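Long-range contacts in JamJ (Lyngbya majuscula, PDB 5DOZ), which binds NADPH and, as an enoyl reductase domain of a polyketide synthase, probably uses it to reduce the double bond of an enoyl group on an acyl carrier protein: residues F76-V81 and G104-F109; D98-I103 and N118-K123. All coordinates share one frame; numbering follows the deposited sequence.

Interaction 1 of 2, residues F76-V81 and G104-F109; sequences FGFEAV and GCHDAF
The loop 104-109 wraps along the irregular lead-in to strand 79-87, its backbone N-H groups reaching successive carbonyls: Phe109 N to Phe76 O (2.9 Å), Ala108 N to Gly77 O (3.0 Å) and Gly104 N to Phe78 O (2.8 Å). The first two donors stand above their carbonyl planes; the third lies nearly along the C=O axis. Gly77 has phi 114°, and a CB there would collide with Ala108 CB and Phe109 N, so glycine fits on both counts. Phe78 CA adds a straight C-H...O contact to Cys105 O (3.2 Å). With CG anti to its carbonyl carbon, the Phe78 ring brings CE1 to the edge of the His106 imidazole, 3.8 Å from ND1 and in its plane, the two side chains crossing obliquely. An alanine in place of Phe78 would lose this ring and would probably loosen His106 as well as the packing on Arg49 and Asp50. Phe109 CD2 abuts Phe76 CB at 3.7 Å, while the Ala108 methyl rests against Glu79 O. The Glu79 carboxylate makes a salt bridge with Arg332. The loop after strand 99-103 is thus bonded to the irregular segment before strand 79-87, within the GroES-like domain of the medium-chain dehydrogenase/reductase family.

Interaction 2 of 2, residues D98-I103 and N118-K123; sequences DEVMVI and NNLVAK
Two flat groups mark the ends of this pairing, the Asn119 carboxamide at one and the Glu99 carboxylate at the other. Asn119 ND2 gives its N-H to Ile103 O (2.9 Å), which lies 22° out of the amide plane. Lys123 NZ comes to Glu99 OE2 from above the carboxylate, 44° out of its plane, in a salt bridge of 3.0 Å near the protein surface; the two side chains run alongside each other, and the lysine bends at its last two torsions to get there. Between these ends, strands 99-103 and 120-122 form an antiparallel ladder in the mixed sheet of the GroES-like domain. Met101 and Val121 are its hydrogen-bonded pair, with Met101 N to Val121 O at 3.0 Å and a reciprocal bond from Val121 N to Met101 O; Ile103 N to Asn119 O and Lys123 N to Glu99 O continue the ladder in the two directions. Val102 and Leu120 share one face, lying side by side with Val102 CG2 3.8 Å from Leu120 CD2, and Trp94 touches Leu120 as well as Val100. Met101 and Val121 occupy the other face, where Trp292 of helix 287-293 packs on both. Ile103 meets Val121 at about a right angle, CD1 lying 3.6 Å from Val121 CG2, and its second torsion, 103°, is well off a staggered value, which suggests some strain. The same Val121 methyl is pressed from another direction by methionine. Bent at its third torsion, Met101 sets its CE only 3.4 Å from Val121 CG2, tighter than usual for two carbons, and 3.1 Å from Ala122 O.

In the fold
The two interactions interleave along the chain: 76-81, 98-103, 104-109, then 118-123. Strand 99-103 of interaction 2 therefore runs directly into the loop of interaction 1. Their centres lie about 12 Å apart, and both reach the mixed sheet of the GroES-like domain, interaction 1 through strand 79-87; strand 99-103 pairs with that strand and with 120-122. A probable hydrogen bond from Val102 N to Ala80 O joins them directly, and Val81 packs on Val100. Between nearest atoms, the Glu79 side chain lies about 7 Å from the bound NADPH and that of Ile103 about 9 Å, so neither side chain touches the cofactor; the two contacts are continuous parts of one sheet.

Interaction 1 of 2, residues F76-V81 and G104-F109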
ATOM      1  N   PHE A  76     -11.040  -6.900  -8.655  1.00 26.74           N
ATOM      2  CA  PHE A  76     -10.630  -6.027  -7.565  1.00 25.35           C
ATOM      3  C   PHE A  76      -9.844  -6.815  -6.528  1.00 24.47           C
ATOM      4  O   PHE A  76     -10.112  -7.995  -6.316  1.00 24.34           O
ATOM      5  CB  PHE A  76     -11.870  -5.385  -6.918  1.00 25.37           C
ATOM      6  CG  PHE A  76     -12.676  -4.524  -7.859  1.00 25.62           C
ATOM      7  CD1 PHE A  76     -13.719  -5.071  -8.612  1.00 26.03           C
ATOM      8  CD2 PHE A  76     -12.402  -3.168  -7.992  1.00 25.49           C
ATOM      9  CE1 PHE A  76     -14.464  -4.282  -9.476  1.00 26.07           C
ATOM     10  CE2 PHE A  76     -13.141  -2.373  -8.855  1.00 25.59           C
ATOM     11  CZ  PHE A  76     -14.176  -2.932  -9.596  1.00 26.04           C
ATOM     12  N   GLY A  77      -8.872  -6.160  -5.893  1.00 23.71           N
ATOM     13  CA  GLY A  77      -8.138  -6.746  -4.767  1.00 22.86           C
ATOM     14  C   GLY A  77      -6.672  -7.008  -5.048  1.00 22.29           C
ATOM     15  O   GLY A  77      -6.334  -7.879  -5.850  1.00 22.03           O
ATOM     16  N   PHE A  78      -5.805  -6.272  -4.353  1.00 21.95           N
ATOM     17  CA  PHE A  78      -4.359  -6.265  -4.627  1.00 21.74           C
ATOM     18  C   PHE A  78      -3.539  -7.052  -3.606  1.00 21.58           C
ATOM     19  O   PHE A  78      -2.333  -7.252  -3.781  1.00 21.62           O
ATOM     20  CB  PHE A  78      -3.838  -4.821  -4.685  1.00 21.66           C
ATOM     21  CG  PHE A  78      -4.294  -4.051  -5.893  1.00 21.69           C
ATOM     22  CD1 PHE A  78      -3.644  -4.200  -7.117  1.00 21.80           C
ATOM     23  CD2 PHE A  78      -5.352  -3.157  -5.802  1.00 21.69           C
ATOM     24  CE1 PHE A  78      -4.057  -3.486  -8.232  1.00 21.90           C
ATOM     25  CE2 PHE A  78      -5.768  -2.436  -6.911  1.00 21.89           C
ATOM     26  CZ  PHE A  78      -5.124  -2.603  -8.131  1.00 21.96           C
ATOM     27  N   GLU A  79      -4.204  -7.488  -2.541  1.00 21.55           N
ATOM     28  CA  GLU A  79      -3.579  -8.198  -1.432  1.00 21.52           C
ATOM     29  C   GLU A  79      -4.680  -8.885  -0.622  1.00 21.61           C
ATOM     30  O   GLU A  79      -5.849  -8.520  -0.741  1.00 21.38           O
ATOM     31  CB  GLU A  79      -2.810  -7.219  -0.535  1.00 21.72           C
ATOM     32  CG  GLU A  79      -3.612  -5.975  -0.176  1.00 22.25           C
ATOM     33  CD  GLU A  79      -2.939  -5.073   0.839  1.00 22.75           C
ATOM     34  OE1 GLU A  79      -2.087  -5.559   1.616  1.00 22.83           O
ATOM     35  OE2 GLU A  79      -3.272  -3.862   0.863  1.00 23.14           O
ATOM     36  N   ALA A  80      -4.301  -9.855   0.213  1.00 21.64           N
ATOM     37  CA  ALA A  80      -5.253 -10.579   1.064  1.00 21.85           C
ATOM     38  C   ALA A  80      -4.541 -11.461   2.086  1.00 22.05           C
ATOM     39  O   ALA A  80      -3.321 -11.576   2.093  1.00 21.91           O
ATOM     40  CB  ALA A  80      -6.191 -11.433   0.214  1.00 21.74           C
ATOM     41  N   VAL A  81      -5.327 -12.076   2.957  1.00 22.46           N
ATOM     42  CA  VAL A  81      -4.847 -13.171   3.781  1.00 22.79           C
ATOM     43  C   VAL A  81      -5.786 -14.346   3.524  1.00 23.07           C
ATOM     44  O   VAL A  81      -6.931 -14.147   3.119  1.00 23.06           O
ATOM     45  CB  VAL A  81      -4.788 -12.787   5.279  1.00 23.04           C
ATOM     46  CG1 VAL A  81      -6.182 -12.538   5.844  1.00 23.27           C
ATOM     47  CG2 VAL A  81      -4.065 -13.862   6.083  1.00 23.44           C
ATOM     48  N   GLY A 104       0.077  -8.556  -4.320  1.00 27.05           N
ATOM     49  CA  GLY A 104       0.298  -8.173  -5.708  1.00 27.09           C
ATOM     50  C   GLY A 104      -0.521  -8.893  -6.760  1.00 27.21           C
ATOM     51  O   GLY A 104      -0.171  -8.872  -7.938  1.00 27.20           O
ATOM     52  N   CYS A 105      -1.608  -9.533  -6.334  1.00 26.91           N
ATOM     53  CA  CYS A 105      -2.580 -10.107  -7.254  1.00 26.55           C
ATOM     54  C   CYS A 105      -3.536  -8.996  -7.700  1.00 26.36           C
ATOM     55  O   CYS A 105      -3.431  -7.865  -7.227  1.00 25.77           O
ATOM     56  CB  CYS A 105      -3.351 -11.224  -6.561  1.00 26.66           C
ATOM     57  SG  CYS A 105      -4.236 -10.681  -5.084  1.00 27.04           S
ATOM     58  N   HIS A 106      -4.455  -9.316  -8.608  1.00 26.28           N
ATOM     59  CA  HIS A 106      -5.428  -8.330  -9.095  1.00 26.40           C
ATOM     60  C   HIS A 106      -6.882  -8.702  -8.794  1.00 25.99           C
ATOM     61  O   HIS A 106      -7.794  -7.920  -9.069  1.00 26.30           O
ATOM     62  CB  HIS A 106      -5.259  -8.090 -10.599  1.00 26.97           C
ATOM     63  CG  HIS A 106      -3.884  -7.648 -10.990  1.00 27.77           C
ATOM     64  ND1 HIS A 106      -3.342  -6.448 -10.579  1.00 28.00           N
ATOM     65  CD2 HIS A 106      -2.939  -8.246 -11.755  1.00 28.00           C
ATOM     66  CE1 HIS A 106      -2.123  -6.325 -11.076  1.00 28.09           C
ATOM     67  NE2 HIS A 106      -1.855  -7.403 -11.795  1.00 27.86           N
ATOM     68  N   ASP A 107      -7.093  -9.876  -8.210  1.00 25.31           N
ATOM     69  CA  ASP A 107      -8.444 -10.389  -7.995  1.00 25.31           C
ATOM     70  C   ASP A 107      -8.683 -10.946  -6.592  1.00 24.96           C
ATOM     71  O   ASP A 107      -9.372 -11.957  -6.433  1.00 25.17           O
ATOM     72  CB  ASP A 107      -8.781 -11.449  -9.058  1.00 25.59           C
ATOM     73  CG  ASP A 107      -7.749 -12.558  -9.133  1.00 25.87           C
ATOM     74  OD1 ASP A 107      -6.772 -12.541  -8.345  1.00 25.83           O
ATOM     75  OD2 ASP A 107      -7.914 -13.454  -9.988  1.00 26.44           O
ATOM     76  N   ALA A 108      -8.136 -10.278  -5.578  1.00 24.31           N
ATOM     77  CA  ALA A 108      -8.254 -10.754  -4.199  1.00 24.26           C
ATOM     78  C   ALA A 108      -9.702 -10.781  -3.695  1.00 24.30           C
ATOM     79  O   ALA A 108     -10.043 -11.604  -2.834  1.00 24.19           O
ATOM     80  CB  ALA A 108      -7.371  -9.941  -3.260  1.00 23.93           C
ATOM     81  N   PHE A 109     -10.543  -9.894  -4.234  1.00 24.04           N
ATOM     82  CA  PHE A 109     -11.976  -9.895  -3.909  1.00 24.33           C
ATOM     83  C   PHE A 109     -12.717 -11.003  -4.662  1.00 24.62           C
ATOM     84  O   PHE A 109     -13.602 -10.751  -5.485  1.00 25.10           O
ATOM     85  CB  PHE A 109     -12.613  -8.517  -4.157  1.00 23.85           C
ATOM     86  CG  PHE A 109     -12.309  -7.499  -3.084  1.00 23.47           C
ATOM     87  CD1 PHE A 109     -12.803  -7.659  -1.785  1.00 23.43           C
ATOM     88  CD2 PHE A 109     -11.553  -6.362  -3.375  1.00 23.09           C
ATOM     89  CE1 PHE A 109     -12.535  -6.712  -0.799  1.00 23.13           C
ATOM     90  CE2 PHE A 109     -11.281  -5.412  -2.394  1.00 22.82           C
ATOM     91  CZ  PHE A 109     -11.771  -5.587  -1.107  1.00 22.89           C
TER
HETATM   92  O   HOH W   1     -12.643  -9.130  -8.057  1.00 22.14           O

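Interaction 2 of 2, residues D98-I103 and N118-K123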
ATOM      1  N   ASP A  98      -1.347 -24.087   4.786  1.00 31.92           N
ATOM      2  CA  ASP A  98      -0.465 -22.953   5.073  1.00 31.81           C
ATOM      3  C   ASP A  98      -1.264 -21.651   5.096  1.00 31.90           C
ATOM      4  O   ASP A  98      -1.981 -21.334   4.145  1.00 31.61           O
ATOM      5  CB  ASP A  98       0.666 -22.842   4.039  1.00 31.33           C
ATOM      6  CG  ASP A  98       1.766 -23.882   4.233  1.00 32.01           C
ATOM      7  OD1 ASP A  98       1.886 -24.463   5.336  1.00 31.63           O
ATOM      8  OD2 ASP A  98       2.535 -24.108   3.268  1.00 32.01           O
ATOM      9  N   GLU A  99      -1.147 -20.914   6.195  1.00 32.55           N
ATOM     10  CA  GLU A  99      -1.805 -19.622   6.320  1.00 32.59           C
ATOM     11  C   GLU A  99      -0.885 -18.544   5.780  1.00 31.68           C
ATOM     12  O   GLU A  99       0.238 -18.366   6.260  1.00 31.49           O
ATOM     13  CB  GLU A  99      -2.211 -19.347   7.766  1.00 34.25           C
ATOM     14  CG  GLU A  99      -3.503 -20.047   8.157  1.00 36.29           C
ATOM     15  CD  GLU A  99      -3.876 -19.845   9.614  1.00 38.04           C
ATOM     16  OE1 GLU A  99      -5.078 -19.960   9.932  1.00 38.76           O
ATOM     17  OE2 GLU A  99      -2.975 -19.572  10.438  1.00 39.28           O
ATOM     18  N   VAL A 100      -1.371 -17.839   4.763  1.00 30.35           N
ATOM     19  CA  VAL A 100      -0.523 -16.983   3.950  1.00 29.31           C
ATOM     20  C   VAL A 100      -1.126 -15.601   3.763  1.00 29.33           C
ATOM     21  O   VAL A 100      -2.342 -15.417   3.860  1.00 29.55           O
ATOM     22  CB  VAL A 100      -0.224 -17.616   2.560  1.00 29.17           C
ATOM     23  CG1 VAL A 100       0.550 -18.925   2.708  1.00 28.88           C
ATOM     24  CG2 VAL A 100      -1.504 -17.857   1.768  1.00 28.96           C
ATOM     25  N   MET A 101      -0.254 -14.628   3.524  1.00 28.62           N
ATOM     26  CA  MET A 101      -0.665 -13.338   3.021  1.00 27.90           C
ATOM     27  C   MET A 101      -0.426 -13.330   1.516  1.00 27.81           C
ATOM     28  O   MET A 101       0.579 -13.870   1.035  1.00 27.45           O
ATOM     29  CB  MET A 101       0.129 -12.222   3.700  1.00 27.95           C
ATOM     30  CG  MET A 101      -0.100 -12.130   5.204  1.00 27.32           C
ATOM     31  SD  MET A 101       1.118 -11.080   6.008  1.00 27.85           S
ATOM     32  CE  MET A 101       2.554 -12.130   5.977  1.00 27.49           C
ATOM     33  N   VAL A 102      -1.365 -12.748   0.772  1.00 27.21           N
ATOM     34  CA  VAL A 102      -1.192 -12.571  -0.661  1.00 27.17           C
ATOM     35  C   VAL A 102      -0.750 -11.136  -0.906  1.00 27.10           C
ATOM     36  O   VAL A 102      -1.231 -10.218  -0.250  1.00 26.70           O
ATOM     37  CB  VAL A 102      -2.487 -12.850  -1.458  1.00 27.11           C
ATOM     38  CG1 VAL A 102      -2.218 -12.736  -2.952  1.00 26.95           C
ATOM     39  CG2 VAL A 102      -3.058 -14.222  -1.125  1.00 27.03           C
ATOM     40  N   ILE A 103       0.185 -10.954  -1.836  1.00 27.30           N
ATOM     41  CA  ILE A 103       0.650  -9.623  -2.223  1.00 27.12           C
ATOM     42  C   ILE A 103       0.762  -9.536  -3.742  1.00 26.94           C
ATOM     43  O   ILE A 103       1.436 -10.351  -4.374  1.00 26.67           O
ATOM     44  CB  ILE A 103       2.028  -9.263  -1.605  1.00 27.58           C
ATOM     45  CG1 ILE A 103       2.191  -9.826  -0.185  1.00 27.83           C
ATOM     46  CG2 ILE A 103       2.245  -7.755  -1.610  1.00 27.46           C
ATOM     47  CD1 ILE A 103       3.070 -11.057  -0.109  1.00 27.96           C
ATOM     48  N   ASN A 118       5.273 -17.054  -5.686  1.00 25.36           N
ATOM     49  CA  ASN A 118       6.116 -15.868  -5.458  1.00 25.34           C
ATOM     50  C   ASN A 118       5.295 -14.677  -4.957  1.00 25.27           C
ATOM     51  O   ASN A 118       5.846 -13.682  -4.479  1.00 25.43           O
ATOM     52  CB  ASN A 118       6.881 -15.485  -6.735  1.00 25.71           C
ATOM     53  CG  ASN A 118       8.025 -16.449  -7.063  1.00 26.06           C
ATOM     54  OD1 ASN A 118       8.837 -16.800  -6.201  1.00 26.28           O
ATOM     55  ND2 ASN A 118       8.109 -16.854  -8.320  1.00 26.04           N
ATOM     56  N   ASN A 119       3.973 -14.789  -5.066  1.00 25.27           N
ATOM     57  CA  ASN A 119       3.062 -13.776  -4.549  1.00 25.37           C
ATOM     58  C   ASN A 119       2.573 -14.067  -3.128  1.00 25.61           C
ATOM     59  O   ASN A 119       1.690 -13.383  -2.613  1.00 25.53           O
ATOM     60  CB  ASN A 119       1.890 -13.582  -5.516  1.00 25.37           C
ATOM     61  CG  ASN A 119       2.307 -12.880  -6.796  1.00 25.55           C
ATOM     62  OD1 ASN A 119       2.976 -13.464  -7.653  1.00 25.69           O
ATOM     63  ND2 ASN A 119       1.929 -11.615  -6.925  1.00 25.46           N
ATOM     64  N   LEU A 120       3.178 -15.063  -2.486  1.00 26.02           N
ATOM     65  CA  LEU A 120       2.754 -15.494  -1.154  1.00 26.61           C
ATOM     66  C   LEU A 120       3.875 -15.410  -0.128  1.00 27.03           C
ATOM     67  O   LEU A 120       5.023 -15.736  -0.418  1.00 26.84           O
ATOM     68  CB  LEU A 120       2.236 -16.939  -1.198  1.00 26.45           C
ATOM     69  CG  LEU A 120       1.102 -17.316  -2.158  1.00 26.26           C
ATOM     70  CD1 LEU A 120       0.882 -18.819  -2.099  1.00 26.52           C
ATOM     71  CD2 LEU A 120      -0.185 -16.581  -1.814  1.00 26.11           C
ATOM     72  N   VAL A 121       3.532 -14.976   1.079  1.00 27.48           N
ATOM     73  CA  VAL A 121       4.460 -15.067   2.202  1.00 28.03           C
ATOM     74  C   VAL A 121       3.737 -15.709   3.380  1.00 28.33           C
ATOM     75  O   VAL A 121       2.505 -15.714   3.430  1.00 27.98           O
ATOM     76  CB  VAL A 121       5.081 -13.696   2.593  1.00 28.17           C
ATOM     77  CG1 VAL A 121       5.930 -13.136   1.463  1.00 27.89           C
ATOM     78  CG2 VAL A 121       4.013 -12.694   3.002  1.00 28.22           C
ATOM     79  N   ALA A 122       4.506 -16.269   4.309  1.00 29.11           N
ATOM     80  CA  ALA A 122       3.943 -16.893   5.506  1.00 29.95           C
ATOM     81  C   ALA A 122       3.363 -15.842   6.437  1.00 30.53           C
ATOM     82  O   ALA A 122       3.968 -14.789   6.642  1.00 30.53           O
ATOM     83  CB  ALA A 122       5.007 -17.706   6.231  1.00 30.24           C
ATOM     84  N   LYS A 123       2.184 -16.123   6.984  1.00 31.31           N
ATOM     85  CA  LYS A 123       1.622 -15.282   8.032  1.00 32.31           C
ATOM     86  C   LYS A 123       2.419 -15.482   9.323  1.00 32.98           C
ATOM     87  O   LYS A 123       2.737 -16.620   9.683  1.00 32.40           O
ATOM     88  CB  LYS A 123       0.145 -15.613   8.276  1.00 32.85           C
ATOM     89  CG  LYS A 123      -0.561 -14.625   9.202  1.00 33.66           C
ATOM     90  CD  LYS A 123      -1.952 -15.081   9.615  1.00 33.95           C
ATOM     91  CE  LYS A 123      -1.949 -15.753  10.982  1.00 34.91           C
ATOM     92  NZ  LYS A 123      -1.370 -17.124  10.967  1.00 35.55           N
TER